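Local coordinates for protein mini spindles (PDB 5VJC) that probably binds tubulin through its TOG domains and so promotes microtubule dynamics and formation of the mitotic spindle, at residues K25-T30 and R35-E40; R99-N104 and L141-G146; T103-L108 and D147-V152; K110-L115 and R157-Q162. All coordinates share one frame; numbering follows the deposited sequence.

Contact 1 (K25-T30 and R35-E40)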
loop_
_atom_site.group_PDB
_atom_site.type_symbol
_atom_site.label_atom_id
_atom_site.label_comp_id
_atom_site.label_asym_id
_atom_site.label_seq_id
_atom_site.Cartn_x
_atom_site.Cartn_y
_atom_site.Cartn_z
ATOM N N LYS A 25 4.310 15.131 -18.991
ATOM C CA LYS A 25 3.265 15.292 -20.000
ATOM C C LYS A 25 1.888 14.857 -19.500
ATOM O O LYS A 25 0.862 15.203 -20.092
ATOM C CB LYS A 25 3.634 14.517 -21.258
ATOM C CG LYS A 25 4.882 15.075 -21.949
ATOM C CD LYS A 25 5.257 14.253 -23.164
ATOM C CE LYS A 25 6.635 14.645 -23.702
ATOM N NZ LYS A 25 6.939 13.927 -24.973
ATOM N N VAL A 26 1.869 14.095 -18.410
ATOM C CA VAL A 26 0.619 13.705 -17.774
ATOM C C VAL A 26 0.784 13.857 -16.279
ATOM O O VAL A 26 1.909 13.857 -15.766
ATOM C CB VAL A 26 0.215 12.254 -18.087
ATOM C CG1 VAL A 26 -0.028 12.068 -19.589
ATOM C CG2 VAL A 26 1.297 11.284 -17.546
ATOM N N LEU A 27 -0.336 13.990 -15.580
ATOM C CA LEU A 27 -0.319 14.110 -14.128
ATOM C C LEU A 27 0.410 12.950 -13.475
ATOM O O LEU A 27 0.210 11.794 -13.838
ATOM C CB LEU A 27 -1.746 14.187 -13.578
ATOM C CG LEU A 27 -2.501 15.443 -14.005
ATOM C CD1 LEU A 27 -3.976 15.353 -13.668
ATOM C CD2 LEU A 27 -1.875 16.654 -13.337
ATOM N N LYS A 28 1.258 13.257 -12.505
ATOM C CA LYS A 28 1.793 12.208 -11.662
ATOM C C LYS A 28 0.655 11.605 -10.832
ATOM O O LYS A 28 -0.197 12.329 -10.309
ATOM C CB LYS A 28 2.904 12.753 -10.772
ATOM C CG LYS A 28 3.816 11.684 -10.227
ATOM C CD LYS A 28 4.778 12.279 -9.223
ATOM C CE LYS A 28 5.488 11.190 -8.435
ATOM N NZ LYS A 28 5.932 11.726 -7.115
ATOM N N TRP A 29 0.625 10.279 -10.737
ATOM C CA TRP A 29 -0.452 9.600 -10.026
ATOM C C TRP A 29 -0.293 9.696 -8.517
ATOM O O TRP A 29 0.084 8.723 -7.851
ATOM C CB TRP A 29 -0.531 8.134 -10.435
ATOM C CG TRP A 29 -1.863 7.527 -10.104
ATOM C CD1 TRP A 29 -2.180 6.757 -9.009
ATOM C CD2 TRP A 29 -3.075 7.651 -10.876
ATOM N NE1 TRP A 29 -3.508 6.386 -9.068
ATOM C CE2 TRP A 29 -4.077 6.926 -10.200
ATOM C CE3 TRP A 29 -3.399 8.301 -12.081
ATOM C CZ2 TRP A 29 -5.388 6.826 -10.688
ATOM C CZ3 TRP A 29 -4.715 8.209 -12.561
ATOM C CH2 TRP A 29 -5.690 7.482 -11.860
ATOM N N THR A 30 -0.592 10.872 -7.984
ATOM C CA THR A 30 -0.481 11.139 -6.556
ATOM C C THR A 30 -1.547 12.150 -6.173
ATOM O O THR A 30 -1.750 13.137 -6.884
ATOM C CB THR A 30 0.914 11.682 -6.170
ATOM O OG1 THR A 30 0.878 12.163 -4.823
ATOM C CG2 THR A 30 1.313 12.833 -7.079
ATOM N N ARG A 35 -9.752 13.172 -8.003
ATOM C CA ARG A 35 -10.813 13.895 -8.684
ATOM C C ARG A 35 -10.834 13.485 -10.155
ATOM O O ARG A 35 -10.090 12.592 -10.557
ATOM C CB ARG A 35 -10.618 15.398 -8.520
ATOM C CG ARG A 35 -10.613 15.838 -7.058
ATOM C CD ARG A 35 -11.945 15.507 -6.375
ATOM N NE ARG A 35 -11.942 15.885 -4.964
ATOM C CZ ARG A 35 -12.953 15.663 -4.126
ATOM N NH1 ARG A 35 -14.055 15.058 -4.553
ATOM N NH2 ARG A 35 -12.863 16.047 -2.859
ATOM N N GLU A 36 -11.667 14.139 -10.957
ATOM C CA GLU A 36 -12.002 13.629 -12.285
ATOM C C GLU A 36 -10.832 13.705 -13.272
ATOM O O GLU A 36 -10.787 12.938 -14.226
ATOM C CB GLU A 36 -13.217 14.384 -12.875
ATOM C CG GLU A 36 -13.713 13.766 -14.207
ATOM C CD GLU A 36 -14.875 14.517 -14.865
ATOM O OE1 GLU A 36 -14.701 15.700 -15.214
ATOM O OE2 GLU A 36 -15.965 13.920 -15.045
ATOM N N GLU A 37 -9.893 14.621 -13.056
ATOM C CA GLU A 37 -8.750 14.711 -13.955
ATOM C C GLU A 37 -7.955 13.407 -13.920
ATOM O O GLU A 37 -7.372 13.017 -14.923
ATOM C CB GLU A 37 -7.841 15.895 -13.611
ATOM C CG GLU A 37 -7.201 15.843 -12.230
ATOM C CD GLU A 37 -7.976 16.626 -11.173
ATOM O OE1 GLU A 37 -9.212 16.800 -11.324
ATOM O OE2 GLU A 37 -7.339 17.074 -10.191
ATOM N N PHE A 38 -7.966 12.715 -12.783
ATOM C CA PHE A 38 -7.258 11.442 -12.698
ATOM C C PHE A 38 -8.058 10.343 -13.376
ATOM O O PHE A 38 -7.507 9.520 -14.078
ATOM C CB PHE A 38 -6.935 11.104 -11.240
ATOM C CG PHE A 38 -5.870 12.001 -10.656
ATOM C CD1 PHE A 38 -4.531 11.785 -10.944
ATOM C CD2 PHE A 38 -6.215 13.093 -9.864
ATOM C CE1 PHE A 38 -3.556 12.612 -10.440
ATOM C CE2 PHE A 38 -5.233 13.924 -9.349
ATOM C CZ PHE A 38 -3.901 13.681 -9.646
ATOM N N THR A 39 -9.372 10.360 -13.213
ATOM C CA THR A 39 -10.206 9.386 -13.896
ATOM C C THR A 39 -10.108 9.547 -15.430
ATOM O O THR A 39 -10.017 8.560 -16.160
ATOM C CB THR A 39 -11.659 9.518 -13.413
ATOM O OG1 THR A 39 -11.698 9.145 -12.032
ATOM C CG2 THR A 39 -12.577 8.615 -14.194
ATOM N N GLU A 40 -10.075 10.784 -15.912
ATOM C CA GLU A 40 -9.991 11.029 -17.361
ATOM C C GLU A 40 -8.638 10.638 -17.933
ATOM O O GLU A 40 -8.559 10.044 -19.008
ATOM C CB GLU A 40 -10.291 12.498 -17.685
ATOM C CG GLU A 40 -11.755 12.867 -17.448
ATOM C CD GLU A 40 -12.699 11.767 -17.927
ATOM O OE1 GLU A 40 -12.639 11.420 -19.133
ATOM O OE2 GLU A 40 -13.474 11.229 -17.093
#

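Contact 2 (R99-N104 and L141-G146)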
loop_
_atom_site.group_PDB
_atom_site.type_symbol
_atom_site.label_atom_id
_atom_site.label_comp_id
_atom_site.label_asym_id
_atom_site.label_seq_id
_atom_site.Cartn_x
_atom_site.Cartn_y
_atom_site.Cartn_z
ATOM N N ARG A 99 -10.616 2.643 -6.701
ATOM C CA ARG A 99 -11.552 1.826 -5.931
ATOM C C ARG A 99 -11.265 1.797 -4.430
ATOM O O ARG A 99 -12.130 1.423 -3.632
ATOM C CB ARG A 99 -11.559 0.385 -6.464
ATOM C CG ARG A 99 -12.251 0.282 -7.814
ATOM C CD ARG A 99 -13.477 1.162 -7.765
ATOM N NE ARG A 99 -13.981 1.591 -9.064
ATOM C CZ ARG A 99 -13.288 2.265 -9.972
ATOM N NH1 ARG A 99 -12.015 2.567 -9.763
ATOM N NH2 ARG A 99 -13.865 2.617 -11.120
ATOM N N PHE A 100 -10.053 2.172 -4.042
ATOM C CA PHE A 100 -9.737 2.235 -2.619
ATOM C C PHE A 100 -10.442 3.404 -1.932
ATOM O O PHE A 100 -10.584 3.407 -0.713
ATOM C CB PHE A 100 -8.230 2.332 -2.405
ATOM C CG PHE A 100 -7.482 1.072 -2.769
ATOM C CD1 PHE A 100 -8.144 -0.138 -2.890
ATOM C CD2 PHE A 100 -6.116 1.107 -3.006
ATOM C CE1 PHE A 100 -7.452 -1.305 -3.226
ATOM C CE2 PHE A 100 -5.415 -0.055 -3.342
ATOM C CZ PHE A 100 -6.088 -1.257 -3.451
ATOM N N TYR A 101 -10.884 4.394 -2.705
ATOM C CA TYR A 101 -11.564 5.556 -2.125
ATOM C C TYR A 101 -13.082 5.410 -2.127
ATOM O O TYR A 101 -13.790 6.178 -1.476
ATOM C CB TYR A 101 -11.149 6.825 -2.860
ATOM C CG TYR A 101 -9.714 7.172 -2.579
ATOM C CD1 TYR A 101 -8.687 6.623 -3.340
ATOM C CD2 TYR A 101 -9.377 8.000 -1.520
ATOM C CE1 TYR A 101 -7.362 6.917 -3.079
ATOM C CE2 TYR A 101 -8.054 8.297 -1.245
ATOM C CZ TYR A 101 -7.054 7.758 -2.032
ATOM O OH TYR A 101 -5.743 8.056 -1.770
ATOM N N ASP A 102 -13.583 4.413 -2.847
ATOM C CA ASP A 102 -15.005 4.103 -2.798
ATOM C C ASP A 102 -15.305 3.373 -1.499
ATOM O O ASP A 102 -14.421 2.754 -0.899
ATOM C CB ASP A 102 -15.429 3.271 -4.014
ATOM C CG ASP A 102 -15.183 3.999 -5.347
ATOM O OD1 ASP A 102 -14.891 5.219 -5.344
ATOM O OD2 ASP A 102 -15.302 3.343 -6.405
ATOM N N THR A 103 -16.552 3.456 -1.053
ATOM C CA THR A 103 -16.905 2.965 0.275
ATOM C C THR A 103 -17.450 1.551 0.262
ATOM O O THR A 103 -18.115 1.140 1.214
ATOM C CB THR A 103 -17.966 3.862 0.958
ATOM O OG1 THR A 103 -19.160 3.869 0.169
ATOM C CG2 THR A 103 -17.457 5.293 1.119
ATOM N N ASN A 104 -17.189 0.791 -0.796
ATOM C CA ASN A 104 -17.806 -0.523 -0.838
ATOM C C ASN A 104 -16.864 -1.633 -0.387
ATOM O O ASN A 104 -15.814 -1.862 -0.994
ATOM C CB ASN A 104 -18.332 -0.827 -2.231
ATOM C CG ASN A 104 -19.289 -1.985 -2.224
ATOM O OD1 ASN A 104 -18.877 -3.142 -2.271
ATOM N ND2 ASN A 104 -20.579 -1.687 -2.136
ATOM N N LEU A 141 -2.897 1.974 -1.223
ATOM C CA LEU A 141 -3.170 0.699 -0.579
ATOM C C LEU A 141 -3.091 0.851 0.940
ATOM O O LEU A 141 -3.985 0.423 1.652
ATOM C CB LEU A 141 -2.182 -0.363 -1.052
ATOM C CG LEU A 141 -2.077 -1.676 -0.290
ATOM C CD1 LEU A 141 -3.319 -2.534 -0.545
ATOM C CD2 LEU A 141 -0.734 -2.429 -0.697
ATOM N N LEU A 142 -2.027 1.494 1.416
ATOM C CA LEU A 142 -1.804 1.636 2.853
ATOM C C LEU A 142 -2.921 2.390 3.568
ATOM O O LEU A 142 -3.159 2.154 4.754
ATOM C CB LEU A 142 -0.473 2.326 3.119
ATOM C CG LEU A 142 0.690 1.349 3.275
ATOM C CD1 LEU A 142 1.997 2.073 3.030
ATOM C CD2 LEU A 142 0.673 0.742 4.681
ATOM N N LEU A 143 -3.592 3.290 2.850
ATOM C CA LEU A 143 -4.751 4.007 3.376
ATOM C C LEU A 143 -5.813 3.086 3.937
ATOM O O LEU A 143 -6.531 3.463 4.847
ATOM C CB LEU A 143 -5.391 4.885 2.295
ATOM C CG LEU A 143 -4.718 6.241 2.070
ATOM C CD1 LEU A 143 -5.545 7.040 1.078
ATOM C CD2 LEU A 143 -4.548 7.020 3.386
ATOM N N LYS A 144 -5.919 1.886 3.380
ATOM C CA LYS A 144 -6.930 0.941 3.826
ATOM C C LYS A 144 -6.453 0.027 4.975
ATOM O O LYS A 144 -7.224 -0.796 5.466
ATOM C CB LYS A 144 -7.395 0.077 2.654
ATOM C CG LYS A 144 -7.805 0.830 1.395
ATOM C CD LYS A 144 -8.508 2.155 1.683
ATOM C CE LYS A 144 -9.952 1.981 2.027
ATOM N NZ LYS A 144 -10.612 3.325 2.056
ATOM N N ILE A 145 -5.208 0.156 5.414
ATOM C CA ILE A 145 -4.714 -0.808 6.406
ATOM C C ILE A 145 -5.420 -0.585 7.748
ATOM O O ILE A 145 -5.476 -1.483 8.593
ATOM C CB ILE A 145 -3.191 -0.750 6.610
ATOM C CG1 ILE A 145 -2.685 -2.091 7.161
ATOM C CG2 ILE A 145 -2.796 0.407 7.536
ATOM C CD1 ILE A 145 -1.175 -2.177 7.313
ATOM N N GLY A 146 -6.010 0.593 7.912
ATOM C CA GLY A 146 -6.742 0.897 9.124
ATOM C C GLY A 146 -8.246 0.816 8.948
ATOM O O GLY A 146 -8.988 1.366 9.757
HETATM O O HOH W 1 -13.451 3.180 1.708
#

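Contact 3 (T103-L108 and D147-V152)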
loop_
_atom_site.group_PDB
_atom_site.type_symbol
_atom_site.label_atom_id
_atom_site.label_comp_id
_atom_site.label_asym_id
_atom_site.label_seq_id
_atom_site.Cartn_x
_atom_site.Cartn_y
_atom_site.Cartn_z
ATOM N N THR A 103 -16.552 3.456 -1.053
ATOM C CA THR A 103 -16.905 2.965 0.275
ATOM C C THR A 103 -17.450 1.551 0.262
ATOM O O THR A 103 -18.115 1.140 1.214
ATOM C CB THR A 103 -17.966 3.862 0.958
ATOM O OG1 THR A 103 -19.160 3.869 0.169
ATOM C CG2 THR A 103 -17.457 5.293 1.119
ATOM N N ASN A 104 -17.189 0.791 -0.796
ATOM C CA ASN A 104 -17.806 -0.523 -0.838
ATOM C C ASN A 104 -16.864 -1.633 -0.387
ATOM O O ASN A 104 -15.814 -1.862 -0.994
ATOM C CB ASN A 104 -18.332 -0.827 -2.231
ATOM C CG ASN A 104 -19.289 -1.985 -2.224
ATOM O OD1 ASN A 104 -18.877 -3.142 -2.271
ATOM N ND2 ASN A 104 -20.579 -1.687 -2.136
ATOM N N PRO A 105 -17.233 -2.310 0.704
ATOM C CA PRO A 105 -16.434 -3.397 1.276
ATOM C C PRO A 105 -16.295 -4.590 0.339
ATOM O O PRO A 105 -15.240 -5.225 0.346
ATOM C CB PRO A 105 -17.222 -3.788 2.537
ATOM C CG PRO A 105 -18.046 -2.575 2.862
ATOM C CD PRO A 105 -18.399 -1.972 1.544
ATOM N N SER A 106 -17.333 -4.902 -0.436
ATOM C CA SER A 106 -17.243 -6.026 -1.356
ATOM C C SER A 106 -16.147 -5.749 -2.387
ATOM O O SER A 106 -15.343 -6.624 -2.705
ATOM C CB SER A 106 -18.578 -6.283 -2.064
ATOM O OG SER A 106 -19.610 -6.529 -1.125
ATOM N N VAL A 107 -16.118 -4.523 -2.895
ATOM C CA VAL A 107 -15.147 -4.167 -3.934
ATOM C C VAL A 107 -13.731 -4.218 -3.351
ATOM O O VAL A 107 -12.797 -4.713 -3.992
ATOM C CB VAL A 107 -15.437 -2.765 -4.538
ATOM C CG1 VAL A 107 -14.302 -2.336 -5.446
ATOM C CG2 VAL A 107 -16.753 -2.777 -5.311
ATOM N N LEU A 108 -13.576 -3.754 -2.114
ATOM C CA LEU A 108 -12.263 -3.796 -1.489
ATOM C C LEU A 108 -11.789 -5.242 -1.294
ATOM O O LEU A 108 -10.660 -5.580 -1.653
ATOM C CB LEU A 108 -12.270 -3.026 -0.171
ATOM C CG LEU A 108 -12.609 -1.537 -0.261
ATOM C CD1 LEU A 108 -12.748 -0.928 1.140
ATOM C CD2 LEU A 108 -11.558 -0.794 -1.044
ATOM N N ASP A 147 -8.703 0.142 7.895
ATOM C CA ASP A 147 -10.146 0.048 7.621
ATOM C C ASP A 147 -10.925 -0.509 8.830
ATOM O O ASP A 147 -10.391 -1.332 9.571
ATOM C CB ASP A 147 -10.382 -0.839 6.401
ATOM C CG ASP A 147 -11.748 -0.621 5.772
ATOM O OD1 ASP A 147 -12.679 -1.401 6.071
ATOM O OD2 ASP A 147 -11.884 0.338 4.989
ATOM N N PRO A 148 -12.181 -0.053 9.034
ATOM C CA PRO A 148 -13.070 -0.635 10.049
ATOM C C PRO A 148 -13.229 -2.148 9.903
ATOM O O PRO A 148 -13.448 -2.832 10.902
ATOM C CB PRO A 148 -14.414 0.057 9.789
ATOM C CG PRO A 148 -14.079 1.338 9.111
ATOM C CD PRO A 148 -12.771 1.139 8.394
ATOM N N LYS A 149 -13.124 -2.665 8.678
ATOM C CA LYS A 149 -13.419 -4.072 8.438
ATOM C C LYS A 149 -12.201 -4.969 8.417
ATOM O O LYS A 149 -11.218 -4.738 7.685
ATOM C CB LYS A 149 -14.209 -4.230 7.144
ATOM C CG LYS A 149 -15.616 -3.680 7.295
ATOM C CD LYS A 149 -16.485 -3.989 6.119
ATOM C CE LYS A 149 -17.800 -3.215 6.253
ATOM N NZ LYS A 149 -18.392 -3.355 7.609
ATOM N N ASP A 150 -12.290 -6.004 9.249
ATOM C CA ASP A 150 -11.252 -7.012 9.402
ATOM C C ASP A 150 -10.747 -7.605 8.074
ATOM O O ASP A 150 -9.542 -7.741 7.867
ATOM C CB ASP A 150 -11.784 -8.134 10.286
ATOM C CG ASP A 150 -10.734 -9.127 10.647
ATOM O OD1 ASP A 150 -10.117 -8.961 11.715
ATOM O OD2 ASP A 150 -10.531 -10.080 9.871
ATOM N N ALA A 151 -11.658 -7.967 7.175
ATOM C CA ALA A 151 -11.227 -8.643 5.947
ATOM C C ALA A 151 -10.451 -7.689 5.027
ATOM O O ALA A 151 -9.535 -8.115 4.320
ATOM C CB ALA A 151 -12.403 -9.231 5.211
ATOM N N VAL A 152 -10.815 -6.409 5.056
ATOM C CA VAL A 152 -10.068 -5.389 4.310
ATOM C C VAL A 152 -8.654 -5.225 4.873
ATOM O O VAL A 152 -7.673 -5.265 4.122
ATOM C CB VAL A 152 -10.776 -4.030 4.321
ATOM C CG1 VAL A 152 -9.929 -2.982 3.608
ATOM C CG2 VAL A 152 -12.148 -4.136 3.648
#

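Contact 4 (K110-L115 and R157-Q162)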
loop_
_atom_site.group_PDB
_atom_site.type_symbol
_atom_site.label_atom_id
_atom_site.label_comp_id
_atom_site.label_asym_id
_atom_site.label_seq_id
_atom_site.Cartn_x
_atom_site.Cartn_y
_atom_site.Cartn_z
ATOM N N LYS A 110 -12.762 -8.170 -2.747
ATOM C CA LYS A 110 -12.521 -8.858 -4.006
ATOM C C LYS A 110 -11.330 -8.239 -4.776
ATOM O O LYS A 110 -10.543 -8.974 -5.354
ATOM C CB LYS A 110 -13.788 -8.849 -4.864
ATOM C CG LYS A 110 -14.982 -9.576 -4.215
ATOM C CD LYS A 110 -14.619 -11.024 -3.856
ATOM C CE LYS A 110 -14.737 -11.939 -5.069
ATOM N NZ LYS A 110 -14.379 -13.346 -4.712
ATOM N N GLY A 111 -11.192 -6.911 -4.768
ATOM C CA GLY A 111 -10.018 -6.275 -5.384
ATOM C C GLY A 111 -8.714 -6.706 -4.708
ATOM O O GLY A 111 -7.706 -6.990 -5.365
ATOM N N LEU A 112 -8.734 -6.771 -3.382
ATOM C CA LEU A 112 -7.552 -7.236 -2.651
ATOM C C LEU A 112 -7.239 -8.704 -2.944
ATOM O O LEU A 112 -6.095 -9.037 -3.118
ATOM C CB LEU A 112 -7.724 -7.001 -1.145
ATOM C CG LEU A 112 -7.618 -5.512 -0.792
ATOM C CD1 LEU A 112 -8.210 -5.203 0.595
ATOM C CD2 LEU A 112 -6.171 -5.040 -0.895
ATOM N N GLU A 113 -8.246 -9.574 -3.009
ATOM C CA GLU A 113 -8.011 -10.971 -3.407
ATOM C C GLU A 113 -7.359 -11.083 -4.779
ATOM O O GLU A 113 -6.456 -11.875 -4.976
ATOM C CB GLU A 113 -9.312 -11.771 -3.475
ATOM C CG GLU A 113 -9.768 -12.456 -2.221
ATOM C CD GLU A 113 -11.048 -13.253 -2.474
ATOM O OE1 GLU A 113 -11.248 -13.705 -3.629
ATOM O OE2 GLU A 113 -11.850 -13.413 -1.529
ATOM N N TYR A 114 -7.886 -10.333 -5.743
ATOM C CA TYR A 114 -7.296 -10.276 -7.085
ATOM C C TYR A 114 -5.842 -9.858 -7.014
ATOM O O TYR A 114 -4.963 -10.491 -7.596
ATOM C CB TYR A 114 -8.081 -9.307 -7.975
ATOM C CG TYR A 114 -7.422 -9.015 -9.329
ATOM C CD1 TYR A 114 -7.116 -10.043 -10.217
ATOM C CD2 TYR A 114 -7.125 -7.710 -9.714
ATOM C CE1 TYR A 114 -6.529 -9.777 -11.451
ATOM C CE2 TYR A 114 -6.543 -7.439 -10.954
ATOM C CZ TYR A 114 -6.249 -8.470 -11.811
ATOM O OH TYR A 114 -5.652 -8.186 -13.032
ATOM N N LEU A 115 -5.585 -8.792 -6.273
ATOM C CA LEU A 115 -4.224 -8.282 -6.124
ATOM C C LEU A 115 -3.260 -9.328 -5.587
ATOM O O LEU A 115 -2.093 -9.357 -5.992
ATOM C CB LEU A 115 -4.217 -7.056 -5.203
ATOM C CG LEU A 115 -4.621 -5.777 -5.931
ATOM C CD1 LEU A 115 -5.015 -4.730 -4.917
ATOM C CD2 LEU A 115 -3.451 -5.280 -6.807
ATOM N N ARG A 157 -2.816 -6.043 4.290
ATOM C CA ARG A 157 -1.583 -6.568 4.843
ATOM C C ARG A 157 -0.987 -7.670 3.943
ATOM O O ARG A 157 0.223 -7.718 3.715
ATOM C CB ARG A 157 -1.851 -7.094 6.274
ATOM C CG ARG A 157 -0.622 -7.402 7.148
ATOM C CD ARG A 157 -0.849 -6.889 8.616
ATOM N NE ARG A 157 -2.215 -7.144 9.047
ATOM C CZ ARG A 157 -2.946 -6.304 9.772
ATOM N NH1 ARG A 157 -2.422 -5.157 10.182
ATOM N NH2 ARG A 157 -4.195 -6.627 10.094
ATOM N N ARG A 158 -1.832 -8.556 3.429
ATOM C CA ARG A 158 -1.359 -9.674 2.606
ATOM C C ARG A 158 -0.710 -9.163 1.306
ATOM O O ARG A 158 0.394 -9.592 0.914
ATOM C CB ARG A 158 -2.527 -10.622 2.301
ATOM C CG ARG A 158 -2.213 -11.756 1.346
ATOM C CD ARG A 158 -1.596 -12.977 2.016
ATOM N NE ARG A 158 -1.589 -14.145 1.129
ATOM C CZ ARG A 158 -0.608 -14.440 0.273
ATOM N NH1 ARG A 158 0.468 -13.664 0.180
ATOM N NH2 ARG A 158 -0.694 -15.523 -0.495
ATOM N N VAL A 159 -1.395 -8.230 0.655
ATOM C CA VAL A 159 -0.866 -7.574 -0.549
ATOM C C VAL A 159 0.395 -6.788 -0.213
ATOM O O VAL A 159 1.386 -6.888 -0.907
ATOM C CB VAL A 159 -1.934 -6.625 -1.177
ATOM C CG1 VAL A 159 -1.335 -5.787 -2.357
ATOM C CG2 VAL A 159 -3.157 -7.420 -1.625
ATOM N N LEU A 160 0.360 -5.993 0.854
ATOM C CA LEU A 160 1.535 -5.199 1.201
ATOM C C LEU A 160 2.763 -6.101 1.411
ATOM O O LEU A 160 3.898 -5.771 1.012
ATOM C CB LEU A 160 1.276 -4.358 2.451
ATOM C CG LEU A 160 2.353 -3.310 2.772
ATOM C CD1 LEU A 160 2.286 -2.102 1.823
ATOM C CD2 LEU A 160 2.263 -2.845 4.210
ATOM N N ARG A 161 2.531 -7.282 1.971
ATOM C CA ARG A 161 3.665 -8.155 2.272
ATOM C C ARG A 161 4.124 -8.954 1.064
ATOM O O ARG A 161 5.171 -9.599 1.109
ATOM C CB ARG A 161 3.314 -9.062 3.440
ATOM C CG ARG A 161 3.271 -8.247 4.730
ATOM C CD ARG A 161 2.798 -9.061 5.924
ATOM N NE ARG A 161 2.611 -8.194 7.080
ATOM C CZ ARG A 161 2.351 -8.632 8.310
ATOM N NH1 ARG A 161 2.283 -9.938 8.551
ATOM N NH2 ARG A 161 2.195 -7.758 9.302
ATOM N N GLN A 162 3.367 -8.855 -0.025
ATOM C CA GLN A 162 3.844 -9.272 -1.332
ATOM C C GLN A 162 4.591 -8.145 -2.049
ATOM O O GLN A 162 5.575 -8.396 -2.713
ATOM C CB GLN A 162 2.686 -9.724 -2.208
ATOM C CG GLN A 162 1.996 -10.978 -1.729
ATOM C CD GLN A 162 0.813 -11.267 -2.594
ATOM O OE1 GLN A 162 -0.120 -10.445 -2.684
ATOM N NE2 GLN A 162 0.860 -12.399 -3.299
#

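Contact 1 (K25-T30 and R35-E40)
The ring of Phe-38 turns its edge to one face of the Trp-29 indole. Phe-38 CD1 sits 3.7 Å above the indole plane, toward the rim. The six-membered ring of Trp-29 and the Phe-38 ring have centroids 5.5 Å apart and planes at 86°, a T-shaped stack. One face of the Phe-38 ring carries Leu-27 CD1, also near the rim. The ring's edge meets two backbone oxygens in plane. Lys-28 O lies 3.4 Å from Phe-38 CE1, and Arg-35 O comes from the helix's own N-cap residue. At the edge of the indole, Trp-29 CZ3 is 3.4 Å from Phe-38 O. CG of Trp-29 is anti to the backbone N (chi1 -161°), which carries the indole toward helix 36-48. Its NE1 is hydrogen-bonded to Thr-97 OG1, which anchors the pyrrole edge of the indole. On the exposed side, the Leu-27 and Glu-37 side chains cross at about a right angle, with Leu-27 CD1 3.6 Å from Glu-37 CG. Phe-31 packs against both rings. This is an aromatic cluster that pins an irregular linker, with Trp-29 at the centre of an inverse gamma turn, onto the first turn of the next helix in a helical HEAT-repeat (TOG) domain.

Contact 2 (R99-N104 and L141-G146)
Phe-100 packs tightly on the C-terminal part of helix 131-142. Its CE2 lies 3.6 Å from Leu-141 CA, and it also touches Leu-141 CB. CB of Phe-100 rests on CG and CD of Lys-144. Both Phe-100 and Leu-141 are buried, and Leu-108 and Leu-115 of helix 105-124 pack on the same phenyl ring. Lys-144 then turns from packing to polar contact. Its chain bends at chi2 (-36°) and chi3 (-80°), and this curls NZ back to Phe-100 O. The hydrogen bond is 2.8 Å from Lys-144 NZ to Phe-100 O, and the C=O...N angle of 174° puts the ammonium almost straight ahead of the carbonyl. A loop between helices 89-99 and 105-124 thus meets the last part of helix 131-142 and the turn after it. Such inter-helix turns stack along one edge of a HEAT-repeat array, and here a lysine ties one turn to the next. Toward solvent the contact is looser. Lys-144 NZ reaches Asp-102 O only through a water, which accepts from NZ at 2.9 Å and donates to that oxygen. At the exposed rim Leu-143 touches the phenol of Tyr-101. The Tyr-101 hydroxyl is hydrogen-bonded to His-140 ND1, consistent with the phenol being kept beside this leucine.

Contact 3 (T103-L108 and D147-V152)
Two neighbouring helix starts of the HEAT-repeat array meet here, at the first turns of helices 105-124 and 150-166. Pro-105 and Lys-149 touch at the exposed end. Pro-105 CG is 3.5 Å from Lys-149 CE, a tight carbon contact, and Pro-105 CB lies 3.7 Å from Lys-149 CD. The extended lysine chain brings CD and CE obliquely across the proline ring, and the bend at chi4 (-48°) turns NZ off it. Deeper in, Leu-108 CB packs on Val-152 CG2 at 4.0 Å. CD1 of Leu-108 touches the same methyl and Asp-147 OD2. Asn-104 caps the first helix, taking Val-107 N on a lone pair of OD1 at 3.1 Å. Asp-147 instead closes an Asx turn leading into the second, where its OD1 accepts from Lys-149 N at 2.9 Å. The interface is almost wholly carbon packing, with a carboxylate oxygen of Asp-147 at its margin. The polar bonds stay within their own segments, holding backbone N-H groups at or just before the helix starts.

Contact 4 (K110-L115 and R157-Q162)
Apolar packing centres on one methyl of Val-159. Its CG2 lies 3.7 Å from Leu-115 CB and 3.9 Å from Leu-112 CD2. The side chains of Leu-112 and Val-159 cross at about a right angle. CG2 is beside the backbone N of its own residue, with CG1 anti to that N (chi1 173°), and this aims it between the two leucines. The same methyl also rests 3.7 Å from Leu-112 O, a contact with backbone and not a polar bond. Leu-141 of helix 131-142 touches both Leu-112 and Val-159 and packs against the pair. Polar contact comes one turn further on. The chain of Gln-162 extends toward helix 105-124 and gives its NE2 to Val-116 O in a hydrogen bond. In backbone terms the axes of the two segments approach to 9.4 Å at 27°, as for neighbouring helices of one layer of a HEAT stack, with helix 131-142 between them in sequence. The buried amide N thus has its partner in the backbone of helix 105-124, and the rest of the join rests on van der Waals contact.

Contact 1 comes first along the chain and stands apart. It ties the linker after helix 13-22 to the start of helix 36-48. Its centre is about 18 Å from that of contact 2 and about 24 to 25 Å from those of contacts 3 and 4. Contacts 2, 3 and 4 lie together. The centres of contacts 2 and 3 are about 7 Å apart, and both lie about 12 Å from that of contact 4. Contacts 3 and 4 share helices 105-124 and 150-166, with contact 3 at their starts. Contact 2 packs against contact 4 through helix 131-142. Contacts 2 and 3 share Thr-103 and Asn-104, and each alternates with contact 4. Together they join these three helices within one TOG domain, a fold that probably binds tubulin.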